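Local coordinates for uncharacterized protein AF_1514 (Archaeoglobus fulgidus DSM 4304, PDB 3C0F), which is of unknown function but adopts a hot dog fold with an antiparallel sheet and belongs to a family of uncharacterised domains, at residues A[45-48]-A[49-53]. Residues are numbered along the deposited sequence; the frame is centred on the assembly and turned at random.
Sequences GYRA and PEVYC
Arg47 NH1 reaches across the turn and donates to Val51 O at 2.8 Å, in a fairly straight bond. The other side of the guanidinium grips the carbonyl oxygen of Gly45 side-on, with both NE and NH2, the shorter bond running from NH2 to Gly45 O at 2.9 Å. Both carbonyls meet the group at its edge, near its plane, so three bonds fix its rotation and tie the two arms of the bend together. The side chain gets there by folding back at chi2 (-66°) and again at chi3. Tyr52 then lies against one face: guanidinium and ring are nearly parallel, 11° apart, in an offset cation-pi stack. Arg47 CD adds a CH-pi contact over the same ring, 3.7 Å from the Tyr52 centroid. Between the arms the chain turns through a cis peptide bond before Pro49 and an inverse gamma turn centred on Glu50, marked by a weak bond from Val51 N to Pro49 O. Pro58 and Trp59 of helix 58-65 also touch Arg47. The arrangement is a cis-proline turn followed by an inverse gamma turn, with arginine stacked on tyrosine across it, leading from strand 47-48, outermost in the sheet of this chain of the hot dog fold, into the loop before that helix.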
ATOM      1  N   GLY A  45      19.890   8.157   0.835  1.00 13.16           N
ATOM      2  CA  GLY A  45      20.676   7.286  -0.032  1.00 13.18           C
ATOM      3  C   GLY A  45      21.120   5.999   0.645  1.00 13.33           C
ATOM      4  O   GLY A  45      21.740   5.145   0.011  1.00 13.56           O
ATOM      5  N   TYR A  46      20.803   5.861   1.932  1.00 13.22           N
ATOM      6  CA  TYR A  46      21.145   4.660   2.694  1.00 13.42           C
ATOM      7  C   TYR A  46      20.533   3.402   2.087  1.00 12.94           C
ATOM      8  O   TYR A  46      19.394   3.419   1.613  1.00 12.60           O
ATOM      9  CB  TYR A  46      20.697   4.786   4.154  1.00 13.91           C
ATOM     10  CG  TYR A  46      20.962   3.539   4.979  1.00 14.92           C
ATOM     11  CD1 TYR A  46      22.261   3.206   5.373  1.00 15.33           C
ATOM     12  CD2 TYR A  46      19.921   2.686   5.352  1.00 15.41           C
ATOM     13  CE1 TYR A  46      22.516   2.064   6.117  1.00 15.85           C
ATOM     14  CE2 TYR A  46      20.170   1.535   6.103  1.00 15.81           C
ATOM     15  CZ  TYR A  46      21.470   1.238   6.483  1.00 15.20           C
ATOM     16  OH  TYR A  46      21.736   0.111   7.227  1.00 16.10           O
ATOM     17  N   ARG A  47      21.302   2.316   2.098  1.00 12.53           N
ATOM     18  CA  ARG A  47      20.756   1.006   1.759  1.00 12.52           C
ATOM     19  C   ARG A  47      21.352  -0.105   2.618  1.00 12.70           C
ATOM     20  O   ARG A  47      22.469   0.016   3.129  1.00 12.64           O
ATOM     21  CB  ARG A  47      20.911   0.697   0.256  1.00 12.47           C
ATOM     22  CG  ARG A  47      22.286   0.176  -0.194  1.00 12.00           C
ATOM     23  CD  ARG A  47      23.389   1.217  -0.033  1.00 12.34           C
ATOM     24  NE  ARG A  47      23.054   2.505  -0.647  1.00 12.74           N
ATOM     25  CZ  ARG A  47      23.302   2.832  -1.913  1.00 13.44           C
ATOM     26  NH1 ARG A  47      23.891   1.970  -2.732  1.00 13.50           N
ATOM     27  NH2 ARG A  47      22.956   4.033  -2.364  1.00 13.61           N
ATOM     28  N   ALA A  48      20.575  -1.169   2.784  1.00 12.89           N
ATOM     29  CA  ALA A  48      21.044  -2.409   3.387  1.00 13.18           C
ATOM     30  C   ALA A  48      20.564  -3.544   2.483  1.00 13.57           C
ATOM     31  O   ALA A  48      19.427  -3.508   2.012  1.00 13.29           O
ATOM     32  CB  ALA A  48      20.499  -2.564   4.800  1.00 13.17           C
ATOM     33  N   PRO A  49      21.431  -4.540   2.210  1.00 13.96           N
ATOM     34  CA  PRO A  49      22.796  -4.678   2.727  1.00 14.33           C
ATOM     35  C   PRO A  49      23.759  -3.643   2.141  1.00 14.88           C
ATOM     36  O   PRO A  49      23.368  -2.834   1.290  1.00 14.35           O
ATOM     37  CB  PRO A  49      23.195  -6.092   2.284  1.00 14.48           C
ATOM     38  CG  PRO A  49      22.407  -6.329   1.053  1.00 14.21           C
ATOM     39  CD  PRO A  49      21.081  -5.644   1.296  1.00 14.07           C
ATOM     40  N   GLU A  50      25.008  -3.686   2.594  1.00 15.51           N
ATOM     41  CA  GLU A  50      26.012  -2.702   2.212  1.00 16.66           C
ATOM     42  C   GLU A  50      26.524  -2.947   0.789  1.00 17.29           C
ATOM     43  O   GLU A  50      27.550  -3.605   0.587  1.00 17.04           O
ATOM     44  CB  GLU A  50      27.160  -2.722   3.223  1.00 16.57           C
ATOM     45  CG  GLU A  50      28.106  -1.543   3.135  1.00 17.72           C
ATOM     46  CD  GLU A  50      29.349  -1.734   3.981  1.00 18.65           C
ATOM     47  OE1 GLU A  50      29.289  -2.486   4.977  1.00 18.79           O
ATOM     48  OE2 GLU A  50      30.388  -1.131   3.642  1.00 19.65           O
ATOM     49  N   VAL A  51      25.787  -2.424  -0.189  1.00 18.39           N
ATOM     50  CA  VAL A  51      26.160  -2.530  -1.603  1.00 19.28           C
ATOM     51  C   VAL A  51      26.223  -1.145  -2.252  1.00 19.95           C
ATOM     52  O   VAL A  51      25.207  -0.454  -2.365  1.00 19.90           O
ATOM     53  CB  VAL A  51      25.231  -3.503  -2.408  1.00 19.26           C
ATOM     54  CG1 VAL A  51      25.521  -4.946  -2.039  1.00 19.44           C
ATOM     55  CG2 VAL A  51      23.740  -3.186  -2.205  1.00 19.35           C
ATOM     56  N   TYR A  52      27.430  -0.760  -2.651  1.00 20.61           N
ATOM     57  CA  TYR A  52      27.702   0.560  -3.164  1.00 21.56           C
ATOM     58  C   TYR A  52      28.496   0.464  -4.452  1.00 22.03           C
ATOM     59  O   TYR A  52      29.303  -0.429  -4.629  1.00 22.15           O
ATOM     60  CB  TYR A  52      28.450   1.397  -2.128  1.00 21.69           C
ATOM     61  CG  TYR A  52      27.649   1.831  -0.939  1.00 22.08           C
ATOM     62  CD1 TYR A  52      26.928   2.989  -0.955  1.00 22.24           C
ATOM     63  CD2 TYR A  52      27.644   1.112   0.210  1.00 22.41           C
ATOM     64  CE1 TYR A  52      26.234   3.374   0.101  1.00 22.51           C
ATOM     65  CE2 TYR A  52      26.915   1.504   1.281  1.00 22.54           C
ATOM     66  CZ  TYR A  52      26.208   2.628   1.222  1.00 22.32           C
ATOM     67  OH  TYR A  52      25.461   3.020   2.275  1.00 22.80           O
ATOM     68  N   CYS A  53      28.271   1.384  -5.365  1.00 22.63           N
ATOM     69  CA  CYS A  53      29.097   1.471  -6.552  1.00 23.19           C
ATOM     70  C   CYS A  53      29.043   0.285  -7.501  1.00 23.57           C
ATOM     71  O   CYS A  53      30.076  -0.090  -8.063  1.00 23.54           O
TER